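Local coordinates for protein glia-derived nexin (Homo sapiens, PDB 4DY0) that inhibits serine proteases including thrombin, trypsin and urokinase, binds heparin, and promotes neurite extension by inhibiting thrombin, at residues K55-R63 and V291-D299; P275-K286 and H319-E330. All coordinates share one frame; numbering follows the deposited sequence.

Contact 1. Residues K55-R63 and V291-D299; sequences KKQLAMVMR and VLGITDMFD
Three donors converge on Q57 OE1, the amide oxygen that helix 52-62 presents to the turn after helix 286-291. D296 N meets OE1 at 3.0 Å, in the carbonyl plane on a lone pair and nearly straight, with 167° at the hydrogen. T295 N lies equally close but stands above that plane, on no lone pair, and a water that donates to Q57 OE1 accepts in turn from M297 N. The amide nitrogen works on the same turn: Q57 NE2 bonds T295 OG1 at 3.2 Å and adds a weak bond to D296 OD1, a carboxylate whose stronger partner is R53. With CG set beside its backbone N (chi1 -65°) and the chain extended beyond it, Q57 reaches past the carbonyl of G293. That glycine has positive phi and ends helix 286-291 in a Schellman motif, after which the chain runs on past Q57 into the turn.

One turn further along helix 52-62, V61 supplies the apolar half. Its CG2 touches I294 CG1 at 3.7 Å, while V61 CG1 lies 4.2 Å from L292 CD1. The I294 branch runs on between V61 and L58, ending with CD1 3.9 Å from L58 CD2. Gripped at both ends, the Q57 amide has its rotation fixed and ties up consecutive backbone N-H groups where the turn enters its 3-10 segment.

Contact 2. Residues P275-K286 and H319-E330; sequences PKFTAVAQTDLK and HILQKAKIEVSE. With SO4 (sulfate ion), chain D.
A279 and I326 meet at the close-packed face of this antiparallel pair, A279 CB resting 3.5 Å from I326 CG2. Their backbones form a hydrogen-bonded pair, and the pattern alternates with non-hydrogen-bonded pairs from F277-V328 to D284-L321, the strand axes 4.6 Å apart. On the same face F277 brings CE1 to 3.9 Å from V328 CG2, and T283 and Q322 pack on I34 of strand 32-34, which lies against this face. Q322 sends its amide beyond the pair to N166 and S35. Past the end of strand 277-284, L285 CD2 packs 3.8 Å from I320 CG2, against helix 36-47, where L285 touches I39 and I320 touches V42.

The other face, carrying T278, V280, Q282, K323 and K325, is looser and more polar. The extended K323 chain passes slantwise over Q282 and V280, and its NZ bonds the sulfate weakly, an ion probably from the crystallisation liquor; K323 NZ also bonds the backbone oxygens of D147 and N148, K325 NZ that of M145.

Both ends are closed by side chains. D284 OD2 takes H319 ND1 at 2.7 Å from above the carboxylate plane, while D284 OD1 accepts from I320 N and, on the opposite face of that plane, from K286 N in a capping bond. At the far end E330 OE1 receives K276 NZ on its syn lone pair in a salt bridge of 2.8 Å; T183 OG1 holds E330 OE2, and K276 NZ bonds S329 OG at 3.0 Å. In the serpin fold these are neighbouring strands of central sheet A, which opens to admit the reactive-centre loop.

In the fold
Contact 2 runs through the middle of the molecule, its centre about 8 Å from that of the chain, whereas the centre of contact 1 is about 20 Å from it, near one end of the body. The chemistry follows: regular backbone pairing carries contact 2, with side chains sorted between two faces, while contact 1 relies on one glutamine amide and a small apolar cluster to join a helix to an irregular turn. The two meet through the 291-299 turn. M297 CE packs 3.4 Å from I320 CD1, and F298 CD1 lies 3.5 Å from K286 CD. Helix 286-291 connects the strand of contact 2 with the turn of contact 1, and helix 36-47 touches both.

Contact 1. Residues K55-R63 and V291-D299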
loop_
_atom_site.group_PDB
_atom_site.type_symbol
_atom_site.label_atom_id
_atom_site.label_comp_id
_atom_site.label_asym_id
_atom_site.label_seq_id
_atom_site.Cartn_x
_atom_site.Cartn_y
_atom_site.Cartn_z
ATOM N N LYS A 55 -0.570 -16.961 -16.824
ATOM C CA LYS A 55 -0.770 -15.635 -17.408
ATOM C C LYS A 55 -2.258 -15.301 -17.507
ATOM O O LYS A 55 -2.673 -14.176 -17.231
ATOM C CB LYS A 55 -0.114 -15.560 -18.793
ATOM C CG LYS A 55 -0.254 -14.213 -19.495
ATOM C CD LYS A 55 0.288 -14.284 -20.918
ATOM C CE LYS A 55 -0.093 -13.058 -21.735
ATOM N NZ LYS A 55 0.584 -11.819 -21.259
ATOM N N LYS A 56 -3.052 -16.294 -17.897
ATOM C CA LYS A 56 -4.496 -16.135 -18.043
ATOM C C LYS A 56 -5.177 -15.694 -16.737
ATOM O O LYS A 56 -6.000 -14.776 -16.735
ATOM C CB LYS A 56 -5.116 -17.438 -18.574
ATOM C CG LYS A 56 -6.623 -17.395 -18.781
ATOM N N GLN A 57 -4.838 -16.343 -15.628
ATOM C CA GLN A 57 -5.408 -15.964 -14.335
ATOM C C GLN A 57 -5.039 -14.530 -13.963
ATOM O O GLN A 57 -5.884 -13.758 -13.516
ATOM C CB GLN A 57 -4.963 -16.929 -13.238
ATOM C CG GLN A 57 -5.479 -18.348 -13.429
ATOM C CD GLN A 57 -4.977 -19.299 -12.356
ATOM O OE1 GLN A 57 -3.969 -19.034 -11.696
ATOM N NE2 GLN A 57 -5.676 -20.417 -12.183
ATOM N N LEU A 58 -3.773 -14.175 -14.157
ATOM C CA LEU A 58 -3.319 -12.816 -13.876
ATOM C C LEU A 58 -4.071 -11.782 -14.715
ATOM O O LEU A 58 -4.572 -10.786 -14.189
ATOM C CB LEU A 58 -1.814 -12.695 -14.112
ATOM C CG LEU A 58 -0.927 -13.196 -12.971
ATOM C CD1 LEU A 58 0.500 -13.455 -13.458
ATOM C CD2 LEU A 58 -0.947 -12.198 -11.817
ATOM N N ALA A 59 -4.152 -12.029 -16.020
ATOM C CA ALA A 59 -4.803 -11.100 -16.934
ATOM C C ALA A 59 -6.277 -10.938 -16.593
ATOM O O ALA A 59 -6.820 -9.838 -16.659
ATOM C CB ALA A 59 -4.632 -11.558 -18.381
ATOM N N MET A 60 -6.922 -12.038 -16.226
ATOM C CA MET A 60 -8.332 -11.999 -15.861
ATOM C C MET A 60 -8.568 -11.156 -14.607
ATOM O O MET A 60 -9.499 -10.352 -14.556
ATOM C CB MET A 60 -8.877 -13.411 -15.638
ATOM C CG MET A 60 -10.378 -13.448 -15.372
ATOM S SD MET A 60 -10.818 -14.401 -13.901
ATOM C CE MET A 60 -10.489 -13.217 -12.601
ATOM N N VAL A 61 -7.732 -11.349 -13.591
ATOM C CA VAL A 61 -7.888 -10.619 -12.338
ATOM C C VAL A 61 -7.546 -9.138 -12.505
ATOM O O VAL A 61 -8.274 -8.264 -12.038
ATOM C CB VAL A 61 -7.018 -11.216 -11.221
ATOM C CG1 VAL A 61 -7.035 -10.316 -10.000
ATOM C CG2 VAL A 61 -7.492 -12.616 -10.869
ATOM N N MET A 62 -6.435 -8.859 -13.175
ATOM C CA MET A 62 -6.009 -7.481 -13.385
ATOM C C MET A 62 -6.906 -6.790 -14.403
ATOM O O MET A 62 -7.039 -5.568 -14.402
ATOM C CB MET A 62 -4.554 -7.440 -13.845
ATOM C CG MET A 62 -3.578 -7.943 -12.797
ATOM S SD MET A 62 -1.974 -8.351 -13.505
ATOM C CE MET A 62 -1.440 -6.745 -14.108
ATOM N N ARG A 63 -7.524 -7.585 -15.268
ATOM C CA ARG A 63 -8.431 -7.056 -16.279
ATOM C C ARG A 63 -7.671 -6.282 -17.351
ATOM O O ARG A 63 -8.241 -5.431 -18.029
ATOM C CB ARG A 63 -9.509 -6.177 -15.636
ATOM C CG ARG A 63 -10.546 -6.947 -14.827
ATOM C CD ARG A 63 -11.565 -6.014 -14.186
ATOM N N VAL A 291 -7.492 -16.136 -3.393
ATOM C CA VAL A 291 -8.925 -15.891 -3.260
ATOM C C VAL A 291 -9.453 -15.128 -4.473
ATOM O O VAL A 291 -10.609 -15.303 -4.869
ATOM C CB VAL A 291 -9.252 -15.108 -1.971
ATOM C CG1 VAL A 291 -10.708 -14.637 -1.973
ATOM C CG2 VAL A 291 -8.947 -15.954 -0.742
ATOM N N LEU A 292 -8.601 -14.288 -5.054
ATOM C CA LEU A 292 -8.956 -13.538 -6.260
ATOM C C LEU A 292 -8.904 -14.404 -7.516
ATOM O O LEU A 292 -9.346 -13.985 -8.586
ATOM C CB LEU A 292 -8.046 -12.320 -6.439
ATOM C CG LEU A 292 -8.215 -11.171 -5.445
ATOM C CD1 LEU A 292 -7.347 -9.987 -5.858
ATOM C CD2 LEU A 292 -9.682 -10.757 -5.324
ATOM N N GLY A 293 -8.358 -15.608 -7.387
ATOM C CA GLY A 293 -8.313 -16.545 -8.505
ATOM C C GLY A 293 -6.943 -16.765 -9.123
ATOM O O GLY A 293 -6.827 -17.432 -10.150
ATOM N N ILE A 294 -5.903 -16.200 -8.514
ATOM C CA ILE A 294 -4.539 -16.400 -9.001
ATOM C C ILE A 294 -3.877 -17.518 -8.207
ATOM O O ILE A 294 -3.280 -17.265 -7.163
ATOM C CB ILE A 294 -3.689 -15.121 -8.863
ATOM C CG1 ILE A 294 -4.321 -13.969 -9.644
ATOM C CG2 ILE A 294 -2.268 -15.373 -9.346
ATOM C CD1 ILE A 294 -3.808 -12.604 -9.234
ATOM N N THR A 295 -3.984 -18.747 -8.701
ATOM C CA THR A 295 -3.531 -19.921 -7.948
ATOM C C THR A 295 -2.300 -20.621 -8.529
ATOM O O THR A 295 -1.433 -21.082 -7.783
ATOM C CB THR A 295 -4.658 -20.967 -7.820
ATOM O OG1 THR A 295 -5.209 -21.232 -9.116
ATOM C CG2 THR A 295 -5.757 -20.457 -6.904
ATOM N N ASP A 296 -2.228 -20.708 -9.855
ATOM C CA ASP A 296 -1.169 -21.472 -10.513
ATOM C C ASP A 296 0.248 -21.039 -10.125
ATOM O O ASP A 296 1.078 -21.871 -9.767
ATOM C CB ASP A 296 -1.330 -21.421 -12.033
ATOM C CG ASP A 296 -2.536 -22.203 -12.521
ATOM O OD1 ASP A 296 -3.330 -22.687 -11.681
ATOM O OD2 ASP A 296 -2.688 -22.336 -13.751
ATOM N N MET A 297 0.521 -19.740 -10.192
ATOM C CA MET A 297 1.871 -19.237 -9.949
ATOM C C MET A 297 2.451 -19.662 -8.601
ATOM O O MET A 297 3.663 -19.623 -8.406
ATOM C CB MET A 297 1.915 -17.714 -10.078
ATOM C CG MET A 297 1.281 -16.953 -8.925
ATOM S SD MET A 297 1.263 -15.182 -9.280
ATOM C CE MET A 297 0.866 -14.519 -7.666
ATOM N N PHE A 298 1.587 -20.067 -7.675
ATOM C CA PHE A 298 2.038 -20.481 -6.349
ATOM C C PHE A 298 2.203 -21.988 -6.258
ATOM O O PHE A 298 2.724 -22.502 -5.272
ATOM C CB PHE A 298 1.064 -20.006 -5.269
ATOM C CG PHE A 298 0.895 -18.519 -5.225
ATOM C CD1 PHE A 298 1.952 -17.699 -4.870
ATOM C CD2 PHE A 298 -0.325 -17.939 -5.532
ATOM C CE1 PHE A 298 1.800 -16.323 -4.828
ATOM C CE2 PHE A 298 -0.486 -16.564 -5.492
ATOM C CZ PHE A 298 0.580 -15.756 -5.140
ATOM N N ASP A 299 1.755 -22.697 -7.288
ATOM C CA ASP A 299 1.789 -24.153 -7.267
ATOM C C ASP A 299 3.041 -24.677 -7.953
ATOM O O ASP A 299 3.383 -24.258 -9.057
ATOM C CB ASP A 299 0.530 -24.735 -7.911
ATOM C CG ASP A 299 0.480 -26.250 -7.830
ATOM O OD1 ASP A 299 1.202 -26.923 -8.600
ATOM O OD2 ASP A 299 -0.299 -26.767 -7.005
HETATM O O HOH W 1 -1.462 -17.754 -11.769
#

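Contact 2. Residues P275-K286 and H319-E330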
loop_
_atom_site.group_PDB
_atom_site.type_symbol
_atom_site.label_atom_id
_atom_site.label_comp_id
_atom_site.label_asym_id
_atom_site.label_seq_id
_atom_site.Cartn_x
_atom_site.Cartn_y
_atom_site.Cartn_z
ATOM N N PRO A 275 -3.063 11.096 15.865
ATOM C CA PRO A 275 -1.889 10.484 16.465
ATOM C C PRO A 275 -0.622 10.812 15.688
ATOM O O PRO A 275 -0.604 10.744 14.454
ATOM C CB PRO A 275 -2.185 8.989 16.360
ATOM C CG PRO A 275 -3.662 8.913 16.401
ATOM C CD PRO A 275 -4.131 10.112 15.626
ATOM N N LYS A 276 0.422 11.194 16.409
ATOM C CA LYS A 276 1.747 11.293 15.827
ATOM C C LYS A 276 2.377 9.912 15.977
ATOM O O LYS A 276 2.587 9.443 17.092
ATOM C CB LYS A 276 2.569 12.352 16.561
ATOM C CG LYS A 276 4.067 12.085 16.567
ATOM C CD LYS A 276 4.868 13.369 16.731
ATOM C CE LYS A 276 6.345 13.058 16.883
ATOM N NZ LYS A 276 7.166 13.885 15.964
ATOM N N PHE A 277 2.650 9.245 14.861
ATOM C CA PHE A 277 3.102 7.860 14.926
ATOM C C PHE A 277 3.684 7.383 13.605
ATOM O O PHE A 277 3.642 8.085 12.596
ATOM C CB PHE A 277 1.934 6.948 15.299
ATOM C CG PHE A 277 1.009 6.657 14.150
ATOM C CD1 PHE A 277 0.217 7.664 13.606
ATOM C CD2 PHE A 277 0.933 5.381 13.606
ATOM C CE1 PHE A 277 -0.635 7.402 12.543
ATOM C CE2 PHE A 277 0.086 5.109 12.541
ATOM C CZ PHE A 277 -0.699 6.122 12.007
ATOM N N THR A 278 4.220 6.167 13.626
ATOM C CA THR A 278 4.723 5.520 12.433
ATOM C C THR A 278 3.908 4.262 12.170
ATOM O O THR A 278 3.818 3.381 13.024
ATOM C CB THR A 278 6.199 5.132 12.594
ATOM O OG1 THR A 278 6.969 6.296 12.925
ATOM C CG2 THR A 278 6.728 4.512 11.315
ATOM N N ALA A 279 3.306 4.198 10.989
ATOM C CA ALA A 279 2.527 3.044 10.571
ATOM C C ALA A 279 3.383 2.139 9.700
ATOM O O ALA A 279 3.878 2.564 8.660
ATOM C CB ALA A 279 1.295 3.495 9.803
ATOM N N VAL A 280 3.548 0.890 10.118
ATOM C CA VAL A 280 4.365 -0.052 9.368
ATOM C C VAL A 280 3.835 -1.482 9.480
ATOM O O VAL A 280 3.506 -1.953 10.570
ATOM C CB VAL A 280 5.834 -0.009 9.826
ATOM C CG1 VAL A 280 5.921 -0.150 11.346
ATOM C CG2 VAL A 280 6.638 -1.093 9.132
ATOM N N ALA A 281 3.755 -2.168 8.344
ATOM C CA ALA A 281 3.306 -3.550 8.321
ATOM C C ALA A 281 3.905 -4.303 7.140
ATOM O O ALA A 281 4.170 -3.726 6.086
ATOM C CB ALA A 281 1.789 -3.616 8.274
ATOM N N GLN A 282 4.123 -5.596 7.330
ATOM C CA GLN A 282 4.563 -6.456 6.251
ATOM C C GLN A 282 3.533 -7.555 6.068
ATOM O O GLN A 282 2.824 -7.913 7.003
ATOM C CB GLN A 282 5.924 -7.069 6.566
ATOM C CG GLN A 282 6.401 -8.050 5.512
ATOM C CD GLN A 282 7.596 -8.864 5.967
ATOM O OE1 GLN A 282 8.588 -8.316 6.454
ATOM N NE2 GLN A 282 7.508 -10.181 5.807
ATOM N N THR A 283 3.449 -8.097 4.863
ATOM C CA THR A 283 2.483 -9.135 4.611
ATOM C C THR A 283 2.880 -9.975 3.408
ATOM O O THR A 283 3.549 -9.496 2.493
ATOM C CB THR A 283 1.081 -8.534 4.388
ATOM O OG1 THR A 283 0.087 -9.507 4.717
ATOM C CG2 THR A 283 0.900 -8.097 2.941
ATOM N N ASP A 284 2.475 -11.239 3.426
ATOM C CA ASP A 284 2.637 -12.115 2.283
ATOM C C ASP A 284 1.341 -12.081 1.487
ATOM O O ASP A 284 0.284 -12.448 2.000
ATOM C CB ASP A 284 2.945 -13.537 2.753
ATOM C CG ASP A 284 3.313 -14.464 1.612
ATOM O OD1 ASP A 284 3.286 -14.020 0.448
ATOM O OD2 ASP A 284 3.626 -15.642 1.883
ATOM N N LEU A 285 1.420 -11.643 0.235
ATOM C CA LEU A 285 0.228 -11.447 -0.591
ATOM C C LEU A 285 -0.354 -12.745 -1.145
ATOM O O LEU A 285 -1.447 -12.746 -1.705
ATOM C CB LEU A 285 0.539 -10.484 -1.740
ATOM C CG LEU A 285 0.293 -8.992 -1.500
ATOM C CD1 LEU A 285 0.252 -8.665 -0.018
ATOM C CD2 LEU A 285 1.332 -8.141 -2.225
ATOM N N LYS A 286 0.370 -13.845 -0.983
ATOM C CA LYS A 286 -0.015 -15.124 -1.591
ATOM C C LYS A 286 -1.482 -15.531 -1.406
ATOM O O LYS A 286 -2.204 -15.721 -2.386
ATOM C CB LYS A 286 0.907 -16.250 -1.111
ATOM C CG LYS A 286 0.481 -17.636 -1.575
ATOM C CD LYS A 286 1.629 -18.628 -1.508
ATOM C CE LYS A 286 2.157 -18.773 -0.095
ATOM N NZ LYS A 286 3.325 -19.686 -0.040
ATOM N N HIS A 319 6.700 -16.613 -2.295
ATOM C CA HIS A 319 6.146 -15.537 -1.483
ATOM C C HIS A 319 6.174 -14.238 -2.267
ATOM O O HIS A 319 7.070 -14.013 -3.086
ATOM C CB HIS A 319 6.961 -15.341 -0.202
ATOM C CG HIS A 319 6.977 -16.534 0.699
ATOM N ND1 HIS A 319 5.852 -16.990 1.353
ATOM C CD2 HIS A 319 7.986 -17.358 1.067
ATOM C CE1 HIS A 319 6.166 -18.049 2.077
ATOM N NE2 HIS A 319 7.454 -18.294 1.921
ATOM N N ILE A 320 5.182 -13.391 -2.012
ATOM C CA ILE A 320 5.165 -12.032 -2.526
ATOM C C ILE A 320 5.053 -11.111 -1.327
ATOM O O ILE A 320 3.971 -10.942 -0.766
ATOM C CB ILE A 320 3.971 -11.791 -3.465
ATOM C CG1 ILE A 320 4.030 -12.749 -4.659
ATOM C CG2 ILE A 320 3.957 -10.345 -3.942
ATOM C CD1 ILE A 320 2.792 -12.711 -5.542
ATOM N N LEU A 321 6.181 -10.536 -0.924
ATOM C CA LEU A 321 6.250 -9.755 0.307
ATOM C C LEU A 321 6.149 -8.260 0.063
ATOM O O LEU A 321 6.909 -7.690 -0.722
ATOM C CB LEU A 321 7.548 -10.054 1.050
ATOM C CG LEU A 321 7.813 -11.537 1.302
ATOM C CD1 LEU A 321 9.233 -11.740 1.794
ATOM C CD2 LEU A 321 6.806 -12.105 2.289
ATOM N N GLN A 322 5.201 -7.629 0.745
ATOM C CA GLN A 322 5.067 -6.183 0.706
ATOM C C GLN A 322 5.234 -5.606 2.104
ATOM O O GLN A 322 4.625 -6.084 3.062
ATOM C CB GLN A 322 3.707 -5.776 0.142
ATOM C CG GLN A 322 3.485 -4.273 0.134
ATOM C CD GLN A 322 2.180 -3.880 -0.525
ATOM O OE1 GLN A 322 1.125 -3.853 0.118
ATOM N NE2 GLN A 322 2.244 -3.566 -1.819
ATOM N N LYS A 323 6.072 -4.581 2.216
ATOM C CA LYS A 323 6.218 -3.858 3.468
ATOM C C LYS A 323 5.972 -2.378 3.225
ATOM O O LYS A 323 6.569 -1.778 2.334
ATOM C CB LYS A 323 7.602 -4.083 4.066
ATOM C CG LYS A 323 7.744 -3.592 5.496
ATOM C CD LYS A 323 8.827 -4.367 6.232
ATOM C CE LYS A 323 8.998 -3.867 7.658
ATOM N NZ LYS A 323 9.857 -4.789 8.448
ATOM N N ALA A 324 5.077 -1.799 4.012
ATOM C CA ALA A 324 4.706 -0.402 3.845
ATOM C C ALA A 324 4.967 0.336 5.140
ATOM O O ALA A 324 4.682 -0.175 6.223
ATOM C CB ALA A 324 3.239 -0.280 3.438
ATOM N N LYS A 325 5.516 1.538 5.027
ATOM C CA LYS A 325 5.902 2.303 6.203
ATOM C C LYS A 325 5.688 3.792 5.968
ATOM O O LYS A 325 6.264 4.372 5.049
ATOM C CB LYS A 325 7.364 2.018 6.552
ATOM C CG LYS A 325 7.901 2.788 7.745
ATOM C CD LYS A 325 9.205 2.169 8.229
ATOM C CE LYS A 325 9.830 2.976 9.341
ATOM N NZ LYS A 325 11.039 2.296 9.883
ATOM N N ILE A 326 4.844 4.398 6.794
ATOM C CA ILE A 326 4.588 5.827 6.711
ATOM C C ILE A 326 4.734 6.471 8.086
ATOM O O ILE A 326 4.240 5.949 9.082
ATOM C CB ILE A 326 3.177 6.120 6.154
ATOM C CG1 ILE A 326 2.942 7.630 6.067
ATOM C CG2 ILE A 326 2.115 5.465 7.021
ATOM C CD1 ILE A 326 1.540 8.009 5.651
ATOM N N GLU A 327 5.435 7.596 8.144
ATOM C CA GLU A 327 5.520 8.348 9.383
ATOM C C GLU A 327 4.584 9.549 9.352
ATOM O O GLU A 327 4.525 10.285 8.367
ATOM C CB GLU A 327 6.950 8.805 9.671
ATOM C CG GLU A 327 7.034 9.680 10.916
ATOM C CD GLU A 327 8.449 10.094 11.269
ATOM O OE1 GLU A 327 8.618 10.824 12.268
ATOM O OE2 GLU A 327 9.389 9.688 10.553
ATOM N N VAL A 328 3.841 9.734 10.434
ATOM C CA VAL A 328 2.969 10.884 10.566
ATOM C C VAL A 328 3.517 11.799 11.653
ATOM O O VAL A 328 3.551 11.423 12.825
ATOM C CB VAL A 328 1.534 10.449 10.901
ATOM C CG1 VAL A 328 0.642 11.658 11.092
ATOM C CG2 VAL A 328 0.996 9.555 9.795
ATOM N N SER A 329 3.956 12.992 11.260
ATOM C CA SER A 329 4.610 13.913 12.189
ATOM C C SER A 329 4.139 15.356 12.012
ATOM O O SER A 329 3.216 15.624 11.239
ATOM C CB SER A 329 6.127 13.836 12.020
ATOM O OG SER A 329 6.797 14.479 13.090
ATOM N N GLU A 330 4.785 16.277 12.727
ATOM C CA GLU A 330 4.436 17.697 12.688
ATOM C C GLU A 330 4.852 18.376 11.383
ATOM O O GLU A 330 4.152 19.258 10.879
ATOM C CB GLU A 330 5.093 18.450 13.855
ATOM C CG GLU A 330 4.487 18.193 15.226
ATOM C CD GLU A 330 5.179 17.076 15.986
ATOM O OE1 GLU A 330 5.946 16.308 15.367
ATOM O OE2 GLU A 330 4.952 16.965 17.209
HETATM S S SO4 D . 11.968 -1.809 9.803
HETATM O O1 SO4 D . 12.002 -0.999 11.042
HETATM O O2 SO4 D . 10.571 -2.199 9.509
HETATM O O3 SO4 D . 12.500 -1.006 8.678
HETATM O O4 SO4 D . 12.788 -3.029 9.987
#